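Local atomic coordinates of cysteine desulfurase (Fervidobacterium islandicum, PDB entry 6A6E), a protein that catalyses the PLP-dependent removal of sulfur from L-cysteine, yielding L-alanine and a persulfide sulfur that probably supplies iron-sulfur cluster assembly. Residues A[60-63]-A[68-71]; A[348-353]-A[415-420]; A[47-52]-A[300-305]; A[109-114]-A[147-152]. All coordinates share one frame; numbering follows the deposited sequence.

Interaction 1: residues A[60-63]-A[68-71]; sequences HYSN and VHTL
Leu71, in the first turn of helix 70-90, lays its branched side chain against the backbone of His60 and Tyr61 and the hydroxyl of Ser62, and no hydrogen bond joins the two segments. Its CD2 methyl rests 3.9 Å from His60 CA, close also to the amide nitrogen of Tyr61. The other methyl, CD1, comes within 3.8 Å of Tyr61 O. With CG anti to the carbonyl carbon (chi1 -67°), both methyls can lie along this bit of main chain, a shape well suited to leucine.

Ser62 fits beside it because it is small and its hydroxyl can turn back on the chain. OG donates a 2.8 Å bond to Tyr61 O, reaching that oxygen well to the side (C=O...OG angle 103°). This leaves Ser62 OG only 3.3 Å from Leu71 CB. Ser62 OG also lies at the edge of the His69 imidazole, near its plane, 3.4 Å from His69 CE1, a contact and not a hydrogen bond.

His60 offers only its backbone side to Leu71; its CB points away from Leu71, and its ring hydrogen-bonds Glu74 through ND1. His69, the N-cap residue of helix 70-90, spends NE2 on Asp38 of the second subunit, and Tyr61 OH bonds Ser42 of that subunit. These residues belong to the connection from helix 47-59 to helix 70-90 at the dimer interface, where the side chain of Tyr61 comes about 8 Å from a bound PLP, as expected of fold type I enzymes, whose active sites lie between subunits.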
loop_
_atom_site.group_PDB
_atom_site.type_symbol
_atom_site.label_atom_id
_atom_site.label_comp_id
_atom_site.label_asym_id
_atom_site.label_seq_id
_atom_site.Cartn_x
_atom_site.Cartn_y
_atom_site.Cartn_z
ATOM N N HIS A 60 -19.805 -5.065 -0.749
ATOM C CA HIS A 60 -19.861 -3.967 0.233
ATOM C C HIS A 60 -18.863 -2.848 -0.041
ATOM O O HIS A 60 -18.472 -2.163 0.844
ATOM C CB HIS A 60 -19.698 -4.483 1.628
ATOM C CG HIS A 60 -20.750 -5.494 1.981
ATOM N ND1 HIS A 60 -22.060 -5.137 2.219
ATOM C CD2 HIS A 60 -20.714 -6.852 1.999
ATOM C CE1 HIS A 60 -22.768 -6.233 2.427
ATOM N NE2 HIS A 60 -21.983 -7.288 2.287
ATOM N N TYR A 61 -18.495 -2.680 -1.289
ATOM C CA TYR A 61 -17.280 -1.913 -1.625
ATOM C C TYR A 61 -17.593 -0.615 -2.337
ATOM O O TYR A 61 -18.411 -0.596 -3.230
ATOM C CB TYR A 61 -16.362 -2.757 -2.516
ATOM C CG TYR A 61 -15.199 -1.936 -2.985
ATOM C CD1 TYR A 61 -14.088 -1.787 -2.175
ATOM C CD2 TYR A 61 -15.266 -1.182 -4.147
ATOM C CE1 TYR A 61 -13.042 -0.983 -2.561
ATOM C CE2 TYR A 61 -14.232 -0.370 -4.524
ATOM C CZ TYR A 61 -13.116 -0.298 -3.722
ATOM O OH TYR A 61 -12.050 0.506 -4.041
ATOM N N SER A 62 -16.928 0.454 -1.923
ATOM C CA SER A 62 -16.857 1.710 -2.613
ATOM C C SER A 62 -15.796 2.519 -1.911
ATOM O O SER A 62 -15.291 2.099 -0.920
ATOM C CB SER A 62 -18.145 2.532 -2.476
ATOM O OG SER A 62 -19.113 2.114 -3.377
ATOM N N ASN A 63 -15.483 3.707 -2.411
ATOM C CA ASN A 63 -14.488 4.532 -1.741
ATOM C C ASN A 63 -15.140 5.125 -0.503
ATOM O O ASN A 63 -16.369 5.254 -0.423
ATOM C CB ASN A 63 -13.906 5.605 -2.653
ATOM C CG ASN A 63 -12.448 5.943 -2.263
ATOM O OD1 ASN A 63 -12.051 5.777 -1.065
ATOM N ND2 ASN A 63 -11.645 6.390 -3.241
ATOM N N VAL A 68 -22.328 9.250 1.185
ATOM C CA VAL A 68 -23.738 9.469 1.194
ATOM C C VAL A 68 -24.483 8.254 0.660
ATOM O O VAL A 68 -25.489 7.809 1.237
ATOM C CB VAL A 68 -24.100 10.774 0.518
ATOM C CG1 VAL A 68 -25.644 10.913 0.414
ATOM C CG2 VAL A 68 -23.489 11.905 1.353
ATOM N N HIS A 69 -23.960 7.620 -0.357
ATOM C CA HIS A 69 -24.654 6.479 -0.839
ATOM C C HIS A 69 -24.399 5.193 -0.012
ATOM O O HIS A 69 -23.471 5.128 0.823
ATOM C CB HIS A 69 -24.411 6.351 -2.328
ATOM C CG HIS A 69 -22.989 6.046 -2.721
ATOM N ND1 HIS A 69 -22.485 4.766 -2.697
ATOM C CD2 HIS A 69 -22.026 6.828 -3.288
ATOM C CE1 HIS A 69 -21.261 4.768 -3.235
ATOM N NE2 HIS A 69 -20.958 6.009 -3.608
ATOM N N THR A 70 -25.222 4.190 -0.274
ATOM C CA THR A 70 -25.316 3.010 0.574
ATOM C C THR A 70 -24.015 2.197 0.613
ATOM O O THR A 70 -23.521 1.858 1.694
ATOM C CB THR A 70 -26.451 2.094 0.060
ATOM O OG1 THR A 70 -27.725 2.745 0.225
ATOM C CG2 THR A 70 -26.441 0.736 0.793
ATOM N N LEU A 71 -23.438 1.853 -0.539
ATOM C CA LEU A 71 -22.143 1.159 -0.509
ATOM C C LEU A 71 -21.029 1.985 0.162
ATOM O O LEU A 71 -20.193 1.427 0.846
ATOM C CB LEU A 71 -21.693 0.689 -1.886
ATOM C CG LEU A 71 -22.484 -0.399 -2.551
ATOM C CD1 LEU A 71 -22.127 -0.541 -4.013
ATOM C CD2 LEU A 71 -22.325 -1.689 -1.833
#

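Interaction 2: residues A[348-353]-A[415-420]; sequences FNVKGV and EGLKYI
Leu417 pushes its forked end from helix 407-423 against the far end of the Phe348 ring, the two side chains approaching from opposite directions. Leu417 CD2 lies 3.8 Å from Phe348 CE2, and Leu417 CD1 is almost as near to CE2 and CZ, so both prongs of the fork bear obliquely on the CE2-CZ end of the ring, from the same side of its plane. Phe348 holds CG between its backbone N and carbonyl carbon (chi1 67°), which helps carry the ring out to the helix. Leu417 CD2 also fills the hollow between this ring and the next inward-facing residue of the strand, touching Val350 CG2 at 4.1 Å.

Alternation along the strand explains the spacing: Phe348 and Val350 face the helix, whereas Asn349 faces the other way. This is the α/β packing of the small C-terminal domain of a fold type I enzyme, with helix 407-423 lying against the sheet that contains strand 345-350. Were an alanine to replace Phe348, both Leu417 methyls would probably lose the ring they rest on and a gap would open beside Met326 of helix 308-327, which touches both side chains.

At the end of the strand, a type II turn from Val350 to Val353 brings the chain back, closed by a hydrogen bond from Val353 N to Val350 O (3.0 Å), with Gly352 at a positive phi that glycine readily adopts. One helical turn after Leu417, Ile420 meets Val353, the bump this turn raises, its CG2 methyl 4.0 Å from Val353 CG1.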
loop_
_atom_site.group_PDB
_atom_site.type_symbol
_atom_site.label_atom_id
_atom_site.label_comp_id
_atom_site.label_asym_id
_atom_site.label_seq_id
_atom_site.Cartn_x
_atom_site.Cartn_y
_atom_site.Cartn_z
ATOM N N PHE A 348 20.810 -20.658 11.184
ATOM C CA PHE A 348 21.841 -21.735 11.347
ATOM C C PHE A 348 22.558 -22.000 10.014
ATOM O O PHE A 348 22.111 -21.533 8.971
ATOM C CB PHE A 348 21.217 -23.077 11.862
ATOM C CG PHE A 348 20.292 -23.751 10.860
ATOM C CD1 PHE A 348 18.982 -23.357 10.767
ATOM C CD2 PHE A 348 20.745 -24.721 9.985
ATOM C CE1 PHE A 348 18.133 -23.948 9.843
ATOM C CE2 PHE A 348 19.928 -25.296 9.040
ATOM C CZ PHE A 348 18.590 -24.915 8.974
ATOM N N ASN A 349 23.706 -22.693 10.099
ATOM C CA ASN A 349 24.455 -23.215 8.962
ATOM C C ASN A 349 24.812 -24.708 9.177
ATOM O O ASN A 349 25.049 -25.147 10.292
ATOM C CB ASN A 349 25.712 -22.392 8.779
ATOM C CG ASN A 349 25.474 -21.170 7.901
ATOM O OD1 ASN A 349 24.893 -21.307 6.850
ATOM N ND2 ASN A 349 25.853 -19.994 8.369
ATOM N N VAL A 350 24.784 -25.491 8.099
ATOM C CA VAL A 350 25.188 -26.871 8.128
ATOM C C VAL A 350 26.671 -26.844 7.764
ATOM O O VAL A 350 27.044 -26.261 6.745
ATOM C CB VAL A 350 24.388 -27.687 7.124
ATOM C CG1 VAL A 350 24.931 -29.116 7.036
ATOM C CG2 VAL A 350 22.934 -27.686 7.535
ATOM N N LYS A 351 27.524 -27.395 8.640
ATOM C CA LYS A 351 28.990 -27.473 8.382
ATOM C C LYS A 351 29.290 -28.068 7.050
ATOM O O LYS A 351 28.839 -29.196 6.727
ATOM C CB LYS A 351 29.717 -28.287 9.445
ATOM C CG LYS A 351 29.972 -27.450 10.692
ATOM C CD LYS A 351 30.189 -28.281 11.969
ATOM C CE LYS A 351 29.601 -27.604 13.203
ATOM N NZ LYS A 351 30.378 -27.929 14.425
ATOM N N GLY A 352 29.998 -27.280 6.263
ATOM C CA GLY A 352 30.512 -27.724 4.999
ATOM C C GLY A 352 29.520 -27.604 3.887
ATOM O O GLY A 352 29.857 -27.999 2.785
ATOM N N VAL A 353 28.310 -27.036 4.131
ATOM C CA VAL A 353 27.287 -26.983 3.077
ATOM C C VAL A 353 26.786 -25.562 2.886
ATOM O O VAL A 353 26.428 -24.893 3.863
ATOM C CB VAL A 353 26.118 -27.916 3.423
ATOM C CG1 VAL A 353 25.072 -28.018 2.314
ATOM C CG2 VAL A 353 26.662 -29.300 3.743
ATOM N N GLU A 415 14.995 -34.454 9.950
ATOM C CA GLU A 415 15.245 -35.584 9.059
ATOM C C GLU A 415 15.920 -35.071 7.774
ATOM O O GLU A 415 16.881 -35.658 7.266
ATOM C CB GLU A 415 13.921 -36.305 8.710
ATOM C CG GLU A 415 14.030 -37.343 7.602
ATOM C CD GLU A 415 12.679 -37.928 7.154
ATOM O OE1 GLU A 415 11.676 -37.818 7.898
ATOM O OE2 GLU A 415 12.612 -38.516 6.043
ATOM N N GLY A 416 15.397 -33.967 7.230
ATOM C CA GLY A 416 15.994 -33.332 6.068
ATOM C C GLY A 416 17.428 -32.926 6.239
ATOM O O GLY A 416 18.270 -33.168 5.334
ATOM N N LEU A 417 17.742 -32.303 7.371
ATOM C CA LEU A 417 19.070 -31.825 7.583
ATOM C C LEU A 417 20.071 -33.010 7.705
ATOM O O LEU A 417 21.229 -32.902 7.281
ATOM C CB LEU A 417 19.146 -30.977 8.872
ATOM C CG LEU A 417 18.451 -29.586 8.772
ATOM C CD1 LEU A 417 18.520 -28.799 10.078
ATOM C CD2 LEU A 417 19.018 -28.743 7.647
ATOM N N LYS A 418 19.636 -34.076 8.383
ATOM C CA LYS A 418 20.493 -35.272 8.542
ATOM C C LYS A 418 20.874 -35.843 7.202
ATOM O O LYS A 418 22.041 -36.169 6.999
ATOM C CB LYS A 418 19.765 -36.311 9.373
ATOM C CG LYS A 418 19.890 -35.949 10.821
ATOM C CD LYS A 418 18.986 -36.798 11.694
ATOM C CE LYS A 418 19.431 -36.676 13.133
ATOM N NZ LYS A 418 18.337 -37.104 14.010
ATOM N N TYR A 419 19.866 -35.964 6.321
ATOM C CA TYR A 419 20.016 -36.368 4.943
ATOM C C TYR A 419 21.005 -35.530 4.201
ATOM O O TYR A 419 21.796 -36.057 3.382
ATOM C CB TYR A 419 18.679 -36.291 4.207
ATOM C CG TYR A 419 18.784 -36.670 2.753
ATOM C CD1 TYR A 419 19.254 -35.766 1.811
ATOM C CD2 TYR A 419 18.435 -37.956 2.322
ATOM C CE1 TYR A 419 19.383 -36.125 0.488
ATOM C CE2 TYR A 419 18.545 -38.322 0.998
ATOM C CZ TYR A 419 19.024 -37.407 0.097
ATOM O OH TYR A 419 19.145 -37.762 -1.213
ATOM N N ILE A 420 20.920 -34.210 4.398
ATOM C CA ILE A 420 21.823 -33.287 3.699
ATOM C C ILE A 420 23.268 -33.518 4.198
ATOM O O ILE A 420 24.221 -33.437 3.411
ATOM C CB ILE A 420 21.403 -31.776 3.846
ATOM C CG1 ILE A 420 20.133 -31.506 3.041
ATOM C CG2 ILE A 420 22.520 -30.854 3.343
ATOM C CD1 ILE A 420 19.312 -30.345 3.511
#

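Interaction 3: residues A[47-52]-A[300-305]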
loop_
_atom_site.group_PDB
_atom_site.type_symbol
_atom_site.label_atom_id
_atom_site.label_comp_id
_atom_site.label_asym_id
_atom_site.label_seq_id
_atom_site.Cartn_x
_atom_site.Cartn_y
_atom_site.Cartn_z
ATOM N N LYS A 47 -8.568 -19.407 4.929
ATOM C CA LYS A 47 -9.631 -19.400 3.933
ATOM C C LYS A 47 -10.839 -18.568 4.369
ATOM O O LYS A 47 -11.353 -17.789 3.585
ATOM C CB LYS A 47 -10.077 -20.796 3.660
ATOM C CG LYS A 47 -11.050 -20.922 2.516
ATOM C CD LYS A 47 -11.103 -22.386 2.083
ATOM C CE LYS A 47 -12.515 -22.902 2.101
ATOM N NZ LYS A 47 -13.216 -22.378 0.916
ATOM N N SER A 48 -11.248 -18.671 5.627
ATOM C CA SER A 48 -12.448 -17.956 6.049
ATOM C C SER A 48 -12.200 -16.451 6.049
ATOM O O SER A 48 -13.096 -15.696 5.704
ATOM C CB SER A 48 -12.969 -18.465 7.407
ATOM O OG SER A 48 -12.126 -18.107 8.503
ATOM N N VAL A 49 -10.968 -16.027 6.386
ATOM C CA VAL A 49 -10.651 -14.580 6.363
ATOM C C VAL A 49 -10.680 -14.082 4.935
ATOM O O VAL A 49 -11.256 -13.019 4.639
ATOM C CB VAL A 49 -9.291 -14.275 7.007
ATOM C CG1 VAL A 49 -8.811 -12.851 6.719
ATOM C CG2 VAL A 49 -9.389 -14.560 8.494
ATOM N N ILE A 50 -10.065 -14.832 4.041
ATOM C CA ILE A 50 -10.001 -14.399 2.668
ATOM C C ILE A 50 -11.391 -14.359 2.017
ATOM O O ILE A 50 -11.661 -13.472 1.179
ATOM C CB ILE A 50 -9.017 -15.300 1.847
ATOM C CG1 ILE A 50 -7.587 -15.189 2.431
ATOM C CG2 ILE A 50 -9.034 -14.944 0.390
ATOM C CD1 ILE A 50 -6.956 -13.818 2.379
ATOM N N GLU A 51 -12.289 -15.299 2.403
ATOM C CA GLU A 51 -13.683 -15.294 1.933
ATOM C C GLU A 51 -14.412 -14.048 2.404
ATOM O O GLU A 51 -15.259 -13.506 1.712
ATOM C CB GLU A 51 -14.467 -16.574 2.411
ATOM C CG GLU A 51 -14.061 -17.787 1.603
ATOM C CD GLU A 51 -14.717 -19.129 2.034
ATOM O OE1 GLU A 51 -15.224 -19.263 3.190
ATOM O OE2 GLU A 51 -14.672 -20.070 1.183
ATOM N N LYS A 52 -14.134 -13.615 3.614
ATOM C CA LYS A 52 -14.759 -12.393 4.042
ATOM C C LYS A 52 -14.292 -11.153 3.277
ATOM O O LYS A 52 -15.078 -10.239 3.056
ATOM C CB LYS A 52 -14.540 -12.182 5.525
ATOM C CG LYS A 52 -15.385 -13.114 6.372
ATOM C CD LYS A 52 -15.066 -12.865 7.825
ATOM C CE LYS A 52 -15.698 -13.930 8.697
ATOM N NZ LYS A 52 -15.345 -13.593 10.111
ATOM N N ILE A 300 -7.487 -10.406 12.744
ATOM C CA ILE A 300 -7.491 -10.226 14.174
ATOM C C ILE A 300 -8.742 -10.899 14.792
ATOM O O ILE A 300 -8.595 -11.528 15.847
ATOM C CB ILE A 300 -7.376 -8.745 14.546
ATOM C CG1 ILE A 300 -5.972 -8.221 14.204
ATOM C CG2 ILE A 300 -7.549 -8.508 16.037
ATOM C CD1 ILE A 300 -5.921 -6.719 14.293
ATOM N N ASP A 301 -9.949 -10.772 14.189
ATOM C CA ASP A 301 -11.080 -11.505 14.733
ATOM C C ASP A 301 -10.805 -13.022 14.782
ATOM O O ASP A 301 -11.184 -13.689 15.746
ATOM C CB ASP A 301 -12.393 -11.318 13.949
ATOM C CG ASP A 301 -12.922 -9.868 13.960
ATOM O OD1 ASP A 301 -12.579 -9.082 14.887
ATOM O OD2 ASP A 301 -13.689 -9.550 13.035
ATOM N N TYR A 302 -10.211 -13.566 13.737
ATOM C CA TYR A 302 -9.863 -14.986 13.692
ATOM C C TYR A 302 -8.894 -15.393 14.816
ATOM O O TYR A 302 -9.116 -16.382 15.566
ATOM C CB TYR A 302 -9.293 -15.322 12.339
ATOM C CG TYR A 302 -8.790 -16.728 12.186
ATOM C CD1 TYR A 302 -9.659 -17.772 11.931
ATOM C CD2 TYR A 302 -7.438 -17.014 12.283
ATOM C CE1 TYR A 302 -9.184 -19.079 11.772
ATOM C CE2 TYR A 302 -6.957 -18.308 12.184
ATOM C CZ TYR A 302 -7.829 -19.342 11.916
ATOM O OH TYR A 302 -7.330 -20.636 11.786
ATOM N N LEU A 303 -7.840 -14.628 14.995
ATOM C CA LEU A 303 -6.903 -14.933 16.026
ATOM C C LEU A 303 -7.570 -14.871 17.410
ATOM O O LEU A 303 -7.241 -15.658 18.279
ATOM C CB LEU A 303 -5.707 -14.003 15.971
ATOM C CG LEU A 303 -4.791 -14.164 14.736
ATOM C CD1 LEU A 303 -3.809 -13.010 14.691
ATOM C CD2 LEU A 303 -4.045 -15.457 14.862
ATOM N N GLU A 304 -8.450 -13.899 17.645
ATOM C CA GLU A 304 -9.057 -13.751 18.957
ATOM C C GLU A 304 -10.095 -14.855 19.160
ATOM O O GLU A 304 -10.308 -15.213 20.276
ATOM C CB GLU A 304 -9.689 -12.382 19.198
ATOM C CG GLU A 304 -8.886 -11.182 18.763
ATOM C CD GLU A 304 -8.264 -10.346 19.843
ATOM O OE1 GLU A 304 -7.540 -10.922 20.673
ATOM O OE2 GLU A 304 -8.410 -9.080 19.777
ATOM N N SER A 305 -10.715 -15.388 18.104
ATOM C CA SER A 305 -11.617 -16.532 18.233
ATOM C C SER A 305 -10.887 -17.824 18.652
ATOM O O SER A 305 -11.402 -18.555 19.462
ATOM C CB SER A 305 -12.429 -16.808 16.969
ATOM O OG SER A 305 -11.745 -17.660 16.058
HETATM O O HOH W 1 -15.021 -11.475 11.506
#
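Tyr302 and Val49 form the apolar centre of this contact between two helices, and a bridging water lies to one side of them. Along 300-305, the first residue to face helix 47-59 is Asp301. Its carboxylate does not meet Lys52 directly: Lys52 NZ and Asp301 OD2 stand 5.3 Å apart, with a water between them. That water accepts a 2.6 Å bond from Lys52 NZ and donates one of 2.8 Å to Asp301 OD2. The long, extended lysine suits this place, since it can span the groove between the helices. The same OD2 also forms a salt bridge with Lys85, so two positive groups probably favour its ionised form.

Tyr302 follows, and its CB, ahead of the ring, makes the closest contact, 3.9 Å from Val49 CG2. The two side chains cross at about a right angle. With CG anti to the backbone N (chi1 175°), the ring extends past the start of helix 47-59, where Tyr302 CD1 passes 4.2 Å from Ser48 OG. A small serine leaves room for the ring beside it, and a tyrosine can pack through its carbons while its hydroxyl hydrogen-bonds Asp21.

Farther along, Leu303 packs on Ile237 and Glu304 on Phe89. Helix 290-306 is thus set between helix 47-59 and helix 70-90, with Ile300 resting on Val86 and Phe89 of the latter, while Lys47 and Ile50 of helix 47-59 pack against Leu58 and Thr54 of the second subunit.

Interaction 4: residues A[109-114]-A[147-152]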
loop_
_atom_site.group_PDB
_atom_site.type_symbol
_atom_site.label_atom_id
_atom_site.label_comp_id
_atom_site.label_asym_id
_atom_site.label_seq_id
_atom_site.Cartn_x
_atom_site.Cartn_y
_atom_site.Cartn_z
ATOM N N PHE A 109 8.066 6.847 7.240
ATOM C CA PHE A 109 7.147 7.879 7.676
ATOM C C PHE A 109 7.773 8.585 8.913
ATOM O O PHE A 109 7.852 9.833 8.983
ATOM C CB PHE A 109 5.816 7.210 7.956
ATOM C CG PHE A 109 4.754 8.050 8.614
ATOM C CD1 PHE A 109 4.990 8.814 9.760
ATOM C CD2 PHE A 109 3.445 7.924 8.175
ATOM C CE1 PHE A 109 3.971 9.528 10.385
ATOM C CE2 PHE A 109 2.411 8.627 8.799
ATOM C CZ PHE A 109 2.695 9.452 9.894
ATOM N N LEU A 110 8.255 7.799 9.860
ATOM C CA LEU A 110 8.794 8.377 11.105
ATOM C C LEU A 110 10.061 9.209 10.871
ATOM O O LEU A 110 10.149 10.312 11.388
ATOM C CB LEU A 110 9.005 7.285 12.157
ATOM C CG LEU A 110 7.699 6.710 12.639
ATOM C CD1 LEU A 110 7.898 5.547 13.576
ATOM C CD2 LEU A 110 6.898 7.798 13.373
ATOM N N VAL A 111 11.021 8.690 10.125
ATOM C CA VAL A 111 12.259 9.408 9.923
ATOM C C VAL A 111 11.972 10.763 9.274
ATOM O O VAL A 111 12.458 11.813 9.761
ATOM C CB VAL A 111 13.277 8.698 8.961
ATOM C CG1 VAL A 111 14.555 9.527 8.892
ATOM C CG2 VAL A 111 13.607 7.319 9.401
ATOM N N ASN A 112 11.213 10.731 8.172
ATOM C CA ASN A 112 10.892 11.923 7.458
ATOM C C ASN A 112 10.023 12.866 8.293
ATOM O O ASN A 112 10.261 14.123 8.254
ATOM C CB ASN A 112 10.213 11.673 6.093
ATOM C CG ASN A 112 11.121 11.073 5.098
ATOM O OD1 ASN A 112 11.869 11.794 4.422
ATOM N ND2 ASN A 112 11.069 9.706 4.961
ATOM N N SER A 113 8.982 12.353 8.949
ATOM C CA SER A 113 8.138 13.237 9.730
ATOM C C SER A 113 8.924 13.802 10.949
ATOM O O SER A 113 8.781 14.974 11.262
ATOM C CB SER A 113 6.837 12.605 10.224
ATOM O OG SER A 113 6.013 12.263 9.066
ATOM N N LEU A 114 9.717 12.995 11.639
ATOM C CA LEU A 114 10.499 13.571 12.773
ATOM C C LEU A 114 11.422 14.726 12.315
ATOM O O LEU A 114 11.527 15.740 13.014
ATOM C CB LEU A 114 11.216 12.519 13.565
ATOM C CG LEU A 114 10.257 11.558 14.289
ATOM C CD1 LEU A 114 10.993 10.294 14.622
ATOM C CD2 LEU A 114 9.528 12.065 15.511
ATOM N N TYR A 147 19.562 15.003 6.153
ATOM C CA TYR A 147 19.090 15.827 7.222
ATOM C C TYR A 147 20.187 16.146 8.270
ATOM O O TYR A 147 19.947 16.969 9.125
ATOM C CB TYR A 147 17.862 15.225 7.894
ATOM C CG TYR A 147 16.567 15.084 7.054
ATOM C CD1 TYR A 147 15.842 16.191 6.568
ATOM C CD2 TYR A 147 16.048 13.827 6.811
ATOM C CE1 TYR A 147 14.658 16.004 5.835
ATOM C CE2 TYR A 147 14.887 13.642 6.115
ATOM C CZ TYR A 147 14.186 14.706 5.604
ATOM O OH TYR A 147 13.004 14.371 4.904
ATOM N N GLY A 148 21.328 15.470 8.214
ATOM C CA GLY A 148 22.475 15.723 9.094
ATOM C C GLY A 148 22.557 15.057 10.470
ATOM O O GLY A 148 23.527 15.316 11.217
ATOM N N PHE A 149 21.579 14.216 10.850
ATOM C CA PHE A 149 21.635 13.601 12.189
ATOM C C PHE A 149 22.691 12.524 12.110
ATOM O O PHE A 149 23.131 12.208 11.028
ATOM C CB PHE A 149 20.282 13.053 12.668
ATOM C CG PHE A 149 19.599 12.131 11.677
ATOM C CD1 PHE A 149 19.853 10.788 11.698
ATOM C CD2 PHE A 149 18.718 12.626 10.732
ATOM C CE1 PHE A 149 19.228 9.922 10.818
ATOM C CE2 PHE A 149 18.048 11.756 9.855
ATOM C CZ PHE A 149 18.332 10.419 9.886
ATOM N N LYS A 150 23.050 11.949 13.252
ATOM C CA LYS A 150 24.047 10.911 13.323
ATOM C C LYS A 150 23.343 9.641 13.736
ATOM O O LYS A 150 22.321 9.680 14.379
ATOM C CB LYS A 150 25.086 11.225 14.393
ATOM C CG LYS A 150 25.787 12.553 14.218
ATOM C CD LYS A 150 26.822 12.782 15.339
ATOM C CE LYS A 150 27.045 14.287 15.548
ATOM N NZ LYS A 150 27.991 14.653 16.650
ATOM N N VAL A 151 23.909 8.525 13.354
ATOM C CA VAL A 151 23.371 7.235 13.739
ATOM C C VAL A 151 24.405 6.501 14.604
ATOM O O VAL A 151 25.589 6.420 14.231
ATOM C CB VAL A 151 23.096 6.418 12.475
ATOM C CG1 VAL A 151 22.570 5.059 12.839
ATOM C CG2 VAL A 151 22.087 7.185 11.564
ATOM N N ALA A 152 23.945 5.919 15.700
ATOM C CA ALA A 152 24.806 5.139 16.630
ATOM C C ALA A 152 24.140 3.826 16.879
ATOM O O ALA A 152 22.919 3.700 16.667
ATOM C CB ALA A 152 24.953 5.891 17.933
#
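Tyr147 reaches Asn112 of helix 103-116 with the tip of its side chain. At its base, CB points toward that helix, and CG stands anti to the carbonyl carbon (chi1 -64°), which carries the ring over to helix 103-116. The ring carbons only approach the partner near the far end, where Tyr147 CE2 and CZ each come 3.9 Å from Asn112 OD1, which lies at the ring edge, near its plane. The phenol then completes the reach: Tyr147 OH donates a 2.9 Å hydrogen bond to Asn112 OD1. It arrives at 132° to the C=O bond, with ring and amide planes 78° apart. Asparagine suits the spot because its ND2 is also employed, bonding Asn108 O one turn back and so fixing the amide's rotation.

A phenylalanine in place of Tyr147 would probably leave Asn112 OD1 without this donor and the amide less firmly oriented.

After Gly148, Phe149 adds an apolar touch, its CZ 4.0 Å from Val111 CG1, with Leu143 beside the valine. Tyr147 ends helix 138-147, which links the parallel neighbouring strands 125-129 and 150-154: a beta-alpha-beta crossover of the large PLP-binding domain of fold type I enzymes, here packed at its helix end and following loop against helix 103-116.

In the fold
Along the chain, interaction 3 brackets interactions 1 and 4, because it joins helix 47-59 to helix 290-306; interaction 2 follows, near the C-terminus. Interactions 1 and 3 are neighbours, their nearest atoms about 7 Å apart: the loop of interaction 1 connects helix 47-59 to helix 70-90, and both contacts touch the second subunit. Interaction 4 belongs to the seven-stranded sheet and its helices, with its centre about 37 Å from that of interaction 3. Interaction 2 lies on the other, six-stranded sheet, its centre about 55 Å from that of interaction 1. The set therefore samples the dimer-contacting helices, the large PLP-binding domain and the small C-terminal domain.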